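Side-chain contacts in phosphonate monoester hydrolase (Ruegeria pomeroyi, PDB 4UPK), which belongs to the sulfatase family of the alkaline phosphatase clan, hydrolases built around a mixed beta sheet packed between helices: residues 157-161 and 162-166; 210-213 and 214-217; 328-331 and 332-336. All blocks are in the same frame, centred on the assembly; numbering follows the deposited sequence.

Contact 1: residues 157-161 and 162-166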
ATOM      1  N   PHE A 157       2.958  -8.786  15.966  1.00 20.24           N
ATOM      2  CA  PHE A 157       3.349  -9.061  17.348  1.00 18.30           C
ATOM      3  C   PHE A 157       3.600  -7.791  18.115  1.00 24.24           C
ATOM      4  O   PHE A 157       4.252  -6.870  17.615  1.00 24.01           O
ATOM      5  CB  PHE A 157       4.573  -9.995  17.437  1.00 18.63           C
ATOM      6  CG  PHE A 157       4.264 -11.471  17.338  1.00 18.96           C
ATOM      7  CD1 PHE A 157       3.749 -12.167  18.428  1.00 21.58           C
ATOM      8  CD2 PHE A 157       4.486 -12.167  16.158  1.00 20.32           C
ATOM      9  CE1 PHE A 157       3.444 -13.535  18.336  1.00 21.89           C
ATOM     10  CE2 PHE A 157       4.186 -13.535  16.064  1.00 23.70           C
ATOM     11  CZ  PHE A 157       3.673 -14.212  17.159  1.00 21.50           C
ATOM     12  N   HIS A 158       3.059  -7.737  19.334  1.00 22.01           N
ATOM     13  CA  HIS A 158       3.238  -6.609  20.212  1.00 22.63           C
ATOM     14  C   HIS A 158       4.266  -7.058  21.242  1.00 25.37           C
ATOM     15  O   HIS A 158       4.015  -7.952  22.057  1.00 22.95           O
ATOM     16  CB  HIS A 158       1.924  -6.145  20.844  1.00 24.40           C
ATOM     17  CG  HIS A 158       2.032  -4.786  21.465  1.00 28.40           C
ATOM     18  ND1 HIS A 158       1.651  -3.646  20.774  1.00 30.76           N
ATOM     19  CD2 HIS A 158       2.487  -4.426  22.688  1.00 30.59           C
ATOM     20  CE1 HIS A 158       1.870  -2.633  21.599  1.00 30.65           C
ATOM     21  NE2 HIS A 158       2.364  -3.054  22.769  1.00 30.75           N
ATOM     22  N   GLU A 159       5.469  -6.491  21.131  1.00 21.83           N
ATOM     23  CA  GLU A 159       6.579  -6.845  21.991  1.00 21.37           C
ATOM     24  C   GLU A 159       6.444  -6.235  23.385  1.00 25.77           C
ATOM     25  O   GLU A 159       6.377  -5.019  23.516  1.00 26.19           O
ATOM     26  CB  GLU A 159       7.894  -6.445  21.324  1.00 21.66           C
ATOM     27  CG  GLU A 159       9.112  -7.084  21.942  1.00 18.59           C
ATOM     28  CD  GLU A 159      10.381  -6.538  21.336  1.00 23.31           C
ATOM     29  OE1 GLU A 159      10.686  -5.352  21.586  1.00 22.98           O
ATOM     30  OE2 GLU A 159      11.077  -7.292  20.618  1.00 16.66           O
ATOM     31  N   VAL A 160       6.381  -7.101  24.410  1.00 22.34           N
ATOM     32  CA  VAL A 160       6.315  -6.737  25.823  1.00 21.98           C
ATOM     33  C   VAL A 160       7.758  -6.709  26.391  1.00 26.17           C
ATOM     34  O   VAL A 160       8.144  -5.730  27.031  1.00 26.19           O
ATOM     35  CB  VAL A 160       5.363  -7.657  26.635  1.00 24.90           C
ATOM     36  CG1 VAL A 160       5.100  -7.067  28.018  1.00 24.57           C
ATOM     37  CG2 VAL A 160       4.043  -7.877  25.896  1.00 24.54           C
ATOM     38  N   THR A 161       8.552  -7.770  26.116  1.00 21.82           N
ATOM     39  CA  THR A 161       9.944  -7.908  26.516  1.00 19.42           C
ATOM     40  C   THR A 161      10.746  -8.374  25.318  1.00 20.79           C
ATOM     41  O   THR A 161      10.449  -9.434  24.753  1.00 20.40           O
ATOM     42  CB  THR A 161      10.098  -8.879  27.691  1.00 21.44           C
ATOM     43  OG1 THR A 161       9.280  -8.445  28.770  1.00 18.67           O
ATOM     44  CG2 THR A 161      11.585  -9.016  28.172  1.00 19.74           C
ATOM     45  N   GLU A 162      11.786  -7.591  24.960  1.00 15.04           N
ATOM     46  CA  GLU A 162      12.732  -7.906  23.898  1.00 14.60           C
ATOM     47  C   GLU A 162      13.777  -8.849  24.497  1.00 18.06           C
ATOM     48  O   GLU A 162      14.420  -8.521  25.497  1.00 16.74           O
ATOM     49  CB  GLU A 162      13.402  -6.618  23.358  1.00 16.01           C
ATOM     50  CG  GLU A 162      14.496  -6.853  22.315  1.00 17.99           C
ATOM     51  CD  GLU A 162      15.904  -7.038  22.857  1.00 28.60           C
ATOM     52  OE1 GLU A 162      16.377  -6.145  23.595  1.00 20.50           O
ATOM     53  OE2 GLU A 162      16.531  -8.081  22.555  1.00 16.01           O
ATOM     54  N   MET A 163      13.967 -10.000  23.866  1.00 15.46           N
ATOM     55  CA  MET A 163      14.933 -10.985  24.325  1.00 14.89           C
ATOM     56  C   MET A 163      15.432 -11.833  23.159  1.00 18.01           C
ATOM     57  O   MET A 163      15.144 -13.030  23.059  1.00 16.95           O
ATOM     58  CB  MET A 163      14.398 -11.816  25.504  1.00 17.30           C
ATOM     59  CG  MET A 163      15.441 -12.735  26.148  1.00 20.56           C
ATOM     60  SD  MET A 163      15.984 -12.285  27.825  1.00 24.52           S
ATOM     61  CE  MET A 163      14.604 -11.915  28.479  1.00 21.45           C
ATOM     62  N   ARG A 164      16.203 -11.179  22.283  1.00 14.45           N
ATOM     63  CA  ARG A 164      16.868 -11.803  21.157  1.00 14.23           C
ATOM     64  C   ARG A 164      18.321 -12.009  21.599  1.00 17.96           C
ATOM     65  O   ARG A 164      18.900 -11.117  22.222  1.00 17.70           O
ATOM     66  CB  ARG A 164      16.813 -10.892  19.914  1.00 14.58           C
ATOM     67  CG  ARG A 164      15.462 -10.271  19.659  1.00 15.46           C
ATOM     68  CD  ARG A 164      15.613  -9.010  18.840  1.00 25.83           C
ATOM     69  NE  ARG A 164      14.571  -8.046  19.183  1.00 24.78           N
ATOM     70  CZ  ARG A 164      14.365  -6.907  18.540  1.00 34.13           C
ATOM     71  NH1 ARG A 164      15.121  -6.577  17.499  1.00 30.67           N
ATOM     72  NH2 ARG A 164      13.405  -6.084  18.931  1.00 17.26           N
ATOM     73  N   LEU A 165      18.907 -13.179  21.259  1.00 15.89           N
ATOM     74  CA  LEU A 165      20.258 -13.591  21.615  1.00 15.05           C
ATOM     75  C   LEU A 165      21.357 -12.556  21.360  1.00 19.11           C
ATOM     76  O   LEU A 165      22.146 -12.289  22.262  1.00 20.39           O
ATOM     77  CB  LEU A 165      20.595 -14.987  21.056  1.00 14.75           C
ATOM     78  CG  LEU A 165      21.991 -15.567  21.355  1.00 18.96           C
ATOM     79  CD1 LEU A 165      22.216 -15.787  22.857  1.00 17.94           C
ATOM     80  CD2 LEU A 165      22.216 -16.853  20.569  1.00 21.09           C
ATOM     81  N   GLU A 166      21.375 -11.933  20.194  1.00 16.68           N
ATOM     82  CA  GLU A 166      22.397 -10.925  19.863  1.00 17.41           C
ATOM     83  C   GLU A 166      22.115  -9.530  20.460  1.00 22.37           C
ATOM     84  O   GLU A 166      22.978  -8.643  20.390  1.00 23.82           O
ATOM     85  CB  GLU A 166      22.657 -10.860  18.340  1.00 19.28           C
ATOM     86  CG  GLU A 166      23.119 -12.180  17.699  1.00 33.72           C
ATOM     87  CD  GLU A 166      24.328 -12.900  18.288  1.00 51.70           C
ATOM     88  OE1 GLU A 166      25.364 -12.241  18.537  1.00 45.81           O
ATOM     89  OE2 GLU A 166      24.243 -14.135  18.481  1.00 40.21           O
TER
HETATM   90  O   HOH W   1      12.071  -9.569  20.147  1.00  8.29           O
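Glu159 and Arg164 meet almost at right angles where strand 158-162 leaves the main mixed sheet, and with Glu162 they form a salt-bridge network round the turn. The NH2 of Arg164 donates to OE2 of Glu159 at 3.1 Å, using the syn lone pair of that oxygen. A single N-H makes the bond, and the carboxylate and guanidinium planes stand 47° apart, so this is not a flat two-pronged pairing. Water 1 reinforces it, lying 2.5 Å from Glu159 OE2, to which it donates, and more weakly accepting from Arg164 NE.

Glu159 and Glu162 run side by side in the same direction, and their touching parts are unlike: OE1 of Glu159 rests 3.5 Å from CB of Glu162. A bend in Glu162 (chi2 -89°) then turns its carboxylate away, keeping the two OE2 atoms 5.8 Å apart, which probably eases the repulsion. OE2 of Glu162 also accepts from Ser168 N and OE1 from Tyr169 N, at the entry to helix 169-177. Glu159 OE1, for its part, bonds to His158 NE2 of the second subunit, so the network reaches the subunit interface. Thr161 CG2 and Met163 CE also touch, at 4.2 Å. Glu162 OE2 lies 3.9 Å from Arg164 NE, well out of the guanidinium plane, a long pairing of charges alone; the backbone N of Arg164 instead aims nearly straight at this OE2, at 3.1 Å and 176°.

Contact 2: residues 210-213 and 214-217; sequences EDSD and TAFL
Ser212 and Ala215 join across the first turn of helix 213-224, with Ser212 in the N-cap position. Its OG accepts from Ala215 N at 3.1 Å along an almost straight line (172°), and the methyl of Ala215 sits 3.5 Å from the same OG. This hydroxyl has a second strong partner in Glu319 OE2, on helix 303-333, so the cap also fastens the helix start to its neighbour. The carbonyl of Ser212 meanwhile opens the helical pattern by taking Phe216 N at 2.9 Å.

Asp213, the first residue of the helix, is the side chain to follow outward. CB lies 3.3 Å from Thr214 N, the amide of the next residue. At CG the chain is wedged between the backbone N and the carbonyl carbon (chi1 45°), which folds the carboxylate back over the helix start rather than out from it. OD1 consequently receives Thr214 N at 3.0 Å, though the N-H comes from above the carboxylate plane, 39° out of it, and the bond is bent. The other oxygen, OD2, turns to the NE of Arg241 in a salt bridge. One turn on, the Asp213 carbonyl accepts from Leu217 N at 3.1 Å. Phe216 starts close to the cap, its CB 3.2 Å from Ser212 O, but its ring heads off to Trp171 and His174 on helix 169-177.

The amides of Thr214 and Ala215, at the start of the helix, are thus each met by a side-chain oxygen. Placing a carboxylate over this end also suits the helix dipole and is likely to be electrostatically favourable, while the salt bridge of OD2 to Arg241 probably offsets part of its charge.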
ATOM      1  N   GLU A 210      19.033 -16.913  39.728  1.00 15.30           N
ATOM      2  CA  GLU A 210      17.930 -15.959  39.798  1.00 15.57           C
ATOM      3  C   GLU A 210      18.124 -14.754  38.867  1.00 19.45           C
ATOM      4  O   GLU A 210      17.168 -14.001  38.653  1.00 21.33           O
ATOM      5  CB  GLU A 210      17.666 -15.509  41.257  1.00 17.32           C
ATOM      6  CG  GLU A 210      18.890 -14.974  41.973  1.00 27.71           C
ATOM      7  CD  GLU A 210      19.547 -15.978  42.904  1.00 48.94           C
ATOM      8  OE1 GLU A 210      20.167 -16.952  42.415  1.00 29.95           O
ATOM      9  OE2 GLU A 210      19.443 -15.782  44.137  1.00 50.01           O
ATOM     10  N   ASP A 211      19.346 -14.574  38.317  1.00 13.75           N
ATOM     11  CA  ASP A 211      19.677 -13.480  37.404  1.00 13.07           C
ATOM     12  C   ASP A 211      19.920 -13.940  35.949  1.00 18.58           C
ATOM     13  O   ASP A 211      20.358 -13.146  35.111  1.00 18.27           O
ATOM     14  CB  ASP A 211      20.870 -12.676  37.951  1.00 13.30           C
ATOM     15  CG  ASP A 211      20.551 -11.967  39.247  1.00 26.66           C
ATOM     16  OD1 ASP A 211      19.427 -11.440  39.375  1.00 30.05           O
ATOM     17  OD2 ASP A 211      21.424 -11.917  40.120  1.00 33.02           O
ATOM     18  N   SER A 212      19.639 -15.223  35.668  1.00 16.38           N
ATOM     19  CA  SER A 212      19.853 -15.841  34.359  1.00 16.25           C
ATOM     20  C   SER A 212      18.883 -15.339  33.296  1.00 17.24           C
ATOM     21  O   SER A 212      17.850 -14.766  33.622  1.00 17.05           O
ATOM     22  CB  SER A 212      19.798 -17.364  34.466  1.00 19.03           C
ATOM     23  OG  SER A 212      18.477 -17.871  34.328  1.00 20.33           O
ATOM     24  N   ASP A 213      19.231 -15.567  32.031  1.00 12.36           N
ATOM     25  CA  ASP A 213      18.413 -15.240  30.862  1.00 11.34           C
ATOM     26  C   ASP A 213      17.041 -15.928  30.920  1.00 16.29           C
ATOM     27  O   ASP A 213      16.032 -15.250  30.718  1.00 16.04           O
ATOM     28  CB  ASP A 213      19.174 -15.557  29.555  1.00 12.21           C
ATOM     29  CG  ASP A 213      19.916 -16.884  29.461  1.00 21.43           C
ATOM     30  OD1 ASP A 213      19.885 -17.677  30.457  1.00 20.62           O
ATOM     31  OD2 ASP A 213      20.521 -17.141  28.398  1.00 24.03           O
ATOM     32  N   THR A 214      17.006 -17.254  31.289  1.00 12.60           N
ATOM     33  CA  THR A 214      15.792 -18.066  31.486  1.00 11.40           C
ATOM     34  C   THR A 214      14.899 -17.490  32.583  1.00 14.67           C
ATOM     35  O   THR A 214      13.704 -17.321  32.348  1.00 15.27           O
ATOM     36  CB  THR A 214      16.162 -19.539  31.761  1.00 17.10           C
ATOM     37  OG1 THR A 214      16.945 -20.037  30.668  1.00 18.46           O
ATOM     38  CG2 THR A 214      14.933 -20.433  32.001  1.00 13.06           C
ATOM     39  N   ALA A 215      15.478 -17.226  33.789  1.00 11.77           N
ATOM     40  CA  ALA A 215      14.787 -16.690  34.972  1.00 11.20           C
ATOM     41  C   ALA A 215      14.220 -15.301  34.688  1.00 14.03           C
ATOM     42  O   ALA A 215      13.060 -15.031  34.996  1.00 14.13           O
ATOM     43  CB  ALA A 215      15.738 -16.628  36.165  1.00 11.82           C
ATOM     44  N   PHE A 216      15.049 -14.431  34.099  1.00 10.03           N
ATOM     45  CA  PHE A 216      14.689 -13.058  33.758  1.00  8.82           C
ATOM     46  C   PHE A 216      13.482 -12.983  32.824  1.00 14.27           C
ATOM     47  O   PHE A 216      12.578 -12.181  33.095  1.00 16.24           O
ATOM     48  CB  PHE A 216      15.909 -12.280  33.217  1.00  8.98           C
ATOM     49  CG  PHE A 216      15.585 -10.883  32.770  1.00 10.12           C
ATOM     50  CD1 PHE A 216      15.529  -9.839  33.688  1.00 12.19           C
ATOM     51  CD2 PHE A 216      15.246 -10.621  31.441  1.00 10.10           C
ATOM     52  CE1 PHE A 216      15.159  -8.549  33.284  1.00 12.13           C
ATOM     53  CE2 PHE A 216      14.871  -9.336  31.041  1.00 12.59           C
ATOM     54  CZ  PHE A 216      14.847  -8.303  31.959  1.00  9.59           C
ATOM     55  N   LEU A 217      13.455 -13.800  31.744  1.00  9.12           N
ATOM     56  CA  LEU A 217      12.328 -13.796  30.786  1.00  9.57           C
ATOM     57  C   LEU A 217      11.023 -14.240  31.442  1.00 14.40           C
ATOM     58  O   LEU A 217       9.995 -13.605  31.241  1.00 16.06           O
ATOM     59  CB  LEU A 217      12.634 -14.631  29.522  1.00  9.33           C
ATOM     60  CG  LEU A 217      11.648 -14.530  28.356  1.00 13.34           C
ATOM     61  CD1 LEU A 217      11.482 -13.085  27.836  1.00 13.20           C
ATOM     62  CD2 LEU A 217      12.061 -15.414  27.254  1.00 12.45           C
TER

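Contact 3: residues 328-331 and 332-336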
ATOM      1  N   ILE A 328       2.975 -22.302  34.517  1.00 14.65           N
ATOM      2  CA  ILE A 328       1.827 -23.189  34.747  1.00 14.96           C
ATOM      3  C   ILE A 328       1.167 -22.846  36.082  1.00 18.54           C
ATOM      4  O   ILE A 328      -0.047 -22.701  36.109  1.00 20.14           O
ATOM      5  CB  ILE A 328       2.214 -24.711  34.647  1.00 17.77           C
ATOM      6  CG1 ILE A 328       2.768 -25.108  33.242  1.00 17.49           C
ATOM      7  CG2 ILE A 328       1.064 -25.633  35.101  1.00 18.16           C
ATOM      8  CD1 ILE A 328       1.835 -24.794  31.979  1.00 22.86           C
ATOM      9  N   ALA A 329       1.967 -22.706  37.182  1.00 14.90           N
ATOM     10  CA  ALA A 329       1.487 -22.361  38.527  1.00 15.16           C
ATOM     11  C   ALA A 329       0.693 -21.062  38.518  1.00 22.28           C
ATOM     12  O   ALA A 329      -0.345 -20.999  39.174  1.00 24.82           O
ATOM     13  CB  ALA A 329       2.647 -22.268  39.522  1.00 15.34           C
ATOM     14  N   HIS A 330       1.140 -20.052  37.743  1.00 18.05           N
ATOM     15  CA  HIS A 330       0.444 -18.774  37.572  1.00 18.42           C
ATOM     16  C   HIS A 330      -0.960 -18.981  36.988  1.00 22.51           C
ATOM     17  O   HIS A 330      -1.898 -18.326  37.433  1.00 24.39           O
ATOM     18  CB  HIS A 330       1.246 -17.830  36.647  1.00 18.84           C
ATOM     19  CG  HIS A 330       0.510 -16.570  36.296  1.00 22.57           C
ATOM     20  ND1 HIS A 330       0.309 -15.559  37.231  1.00 24.08           N
ATOM     21  CD2 HIS A 330      -0.098 -16.224  35.136  1.00 25.14           C
ATOM     22  CE1 HIS A 330      -0.400 -14.630  36.609  1.00 24.37           C
ATOM     23  NE2 HIS A 330      -0.666 -14.980  35.346  1.00 25.17           N
ATOM     24  N   LEU A 331      -1.089 -19.844  35.964  1.00 17.45           N
ATOM     25  CA  LEU A 331      -2.363 -20.131  35.298  1.00 16.00           C
ATOM     26  C   LEU A 331      -3.342 -20.815  36.258  1.00 21.91           C
ATOM     27  O   LEU A 331      -4.516 -20.450  36.284  1.00 23.01           O
ATOM     28  CB  LEU A 331      -2.174 -20.994  34.044  1.00 14.85           C
ATOM     29  CG  LEU A 331      -1.410 -20.406  32.851  1.00 17.26           C
ATOM     30  CD1 LEU A 331      -1.346 -21.401  31.753  1.00 15.70           C
ATOM     31  CD2 LEU A 331      -2.038 -19.115  32.336  1.00 18.87           C
ATOM     32  N   LYS A 332      -2.845 -21.785  37.051  1.00 17.10           N
ATOM     33  CA  LYS A 332      -3.623 -22.516  38.052  1.00 17.42           C
ATOM     34  C   LYS A 332      -4.095 -21.577  39.167  1.00 23.72           C
ATOM     35  O   LYS A 332      -5.270 -21.611  39.533  1.00 25.65           O
ATOM     36  CB  LYS A 332      -2.808 -23.681  38.643  1.00 18.91           C
ATOM     37  CG  LYS A 332      -2.336 -24.685  37.583  1.00 29.30           C
ATOM     38  CD  LYS A 332      -2.585 -26.111  37.992  1.00 27.05           C
ATOM     39  CE  LYS A 332      -2.162 -27.071  36.923  1.00 35.72           C
ATOM     40  NZ  LYS A 332      -2.544 -28.460  37.272  1.00 51.26           N
ATOM     41  N   GLU A 333      -3.184 -20.732  39.683  1.00 19.74           N
ATOM     42  CA  GLU A 333      -3.425 -19.762  40.746  1.00 20.02           C
ATOM     43  C   GLU A 333      -4.484 -18.742  40.369  1.00 24.45           C
ATOM     44  O   GLU A 333      -5.230 -18.317  41.241  1.00 25.29           O
ATOM     45  CB  GLU A 333      -2.118 -19.031  41.103  1.00 21.38           C
ATOM     46  CG  GLU A 333      -1.258 -19.778  42.114  1.00 35.98           C
ATOM     47  CD  GLU A 333       0.247 -19.604  41.986  1.00 60.04           C
ATOM     48  OE1 GLU A 333       0.699 -18.576  41.423  1.00 57.85           O
ATOM     49  OE2 GLU A 333       0.977 -20.505  42.459  1.00 46.67           O
ATOM     50  N   THR A 334      -4.519 -18.321  39.086  1.00 19.76           N
ATOM     51  CA  THR A 334      -5.458 -17.330  38.553  1.00 18.82           C
ATOM     52  C   THR A 334      -6.749 -17.974  38.020  1.00 24.17           C
ATOM     53  O   THR A 334      -7.671 -17.259  37.605  1.00 23.75           O
ATOM     54  CB  THR A 334      -4.764 -16.444  37.490  1.00 24.35           C
ATOM     55  OG1 THR A 334      -4.204 -17.258  36.452  1.00 26.36           O
ATOM     56  CG2 THR A 334      -3.681 -15.544  38.083  1.00 20.07           C
ATOM     57  N   GLY A 335      -6.803 -19.312  38.045  1.00 21.37           N
ATOM     58  CA  GLY A 335      -7.924 -20.098  37.540  1.00 21.87           C
ATOM     59  C   GLY A 335      -8.070 -19.978  36.032  1.00 23.82           C
ATOM     60  O   GLY A 335      -9.181 -20.012  35.507  1.00 22.54           O
ATOM     61  N   GLN A 336      -6.934 -19.816  35.331  1.00 20.58           N
ATOM     62  CA  GLN A 336      -6.881 -19.645  33.880  1.00 20.56           C
ATOM     63  C   GLN A 336      -6.331 -20.872  33.144  1.00 24.74           C
ATOM     64  O   GLN A 336      -6.367 -20.886  31.928  1.00 25.49           O
ATOM     65  CB  GLN A 336      -6.047 -18.406  33.517  1.00 21.17           C
ATOM     66  CG  GLN A 336      -6.688 -17.064  33.887  1.00 10.06           C
ATOM     67  CD  GLN A 336      -5.780 -15.936  33.430  1.00 26.25           C
ATOM     68  OE1 GLN A 336      -6.051 -15.260  32.433  1.00 17.69           O
ATOM     69  NE2 GLN A 336      -4.635 -15.767  34.090  1.00 12.63           N
TER
HETATM   70  O   HOH W   2      -2.606 -13.816  33.936  1.00 19.39           O
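The backbone oxygen of Leu331 takes Gln336 N at 2.7 Å, while its side chain turns toward the sheet. There the isobutyl group packs against Leu37 and Ile342, and its CD2 comes within 4.2 Å of Gln336 CB. Lys332 follows a different course: its chain runs alongside Ile328, CG lying 3.4 Å from Ile328 O and CE 4.0 Å from Ile328 CG2, before the ammonium end finds the ring of Tyr337 in a cation-pi contact.

Just beyond these residues helix 303-333 ends in a Schellman motif. Gln336 N reaches back to Leu331 O and Gly335 N to Lys332 O, with Gly335 at positive phi, a conformation that favours glycine.

His330 is tied to the same turn by Thr334. Its carbonyl oxygen accepts both Thr334 N and Thr334 OG1, from opposite faces of the carbonyl plane; the hydroxyl bond is the shorter, 2.7 Å. Thr334 can do this because OG1 sits between its own backbone N and carbonyl carbon (chi1 56°), which also lifts CG2 over one face of the His330 ring in a CH-pi contact, 4.1 Å from the centroid. Gln336 NE2 gives one N-H to Thr334 OG1, 2.8 Å away and nearly straight at 174°. It also donates to water 2, which meets His330 NE2 in the plane of the imidazole at 2.7 Å.

In the fold
From the N terminus the three contacts come in series, each a local turn finished before the next begins, so none nests in or crosses another. Contact 1 rounds the corner out of strand 158-162, contact 2 starts helix 213-224 and contact 3 ends helix 303-333. The first two touch directly: Met163 CE packs on Phe216 CD2 at 3.3 Å and on Leu217 CD1 at 3.4 Å, tying the loop after the strand to the helix start. Contact 3 stands apart, its centre about 20 Å from that of contact 2 and about 24 Å from that of contact 1. Helix 303-333 spans the gap, bearing on Thr214 through Val320 and His323.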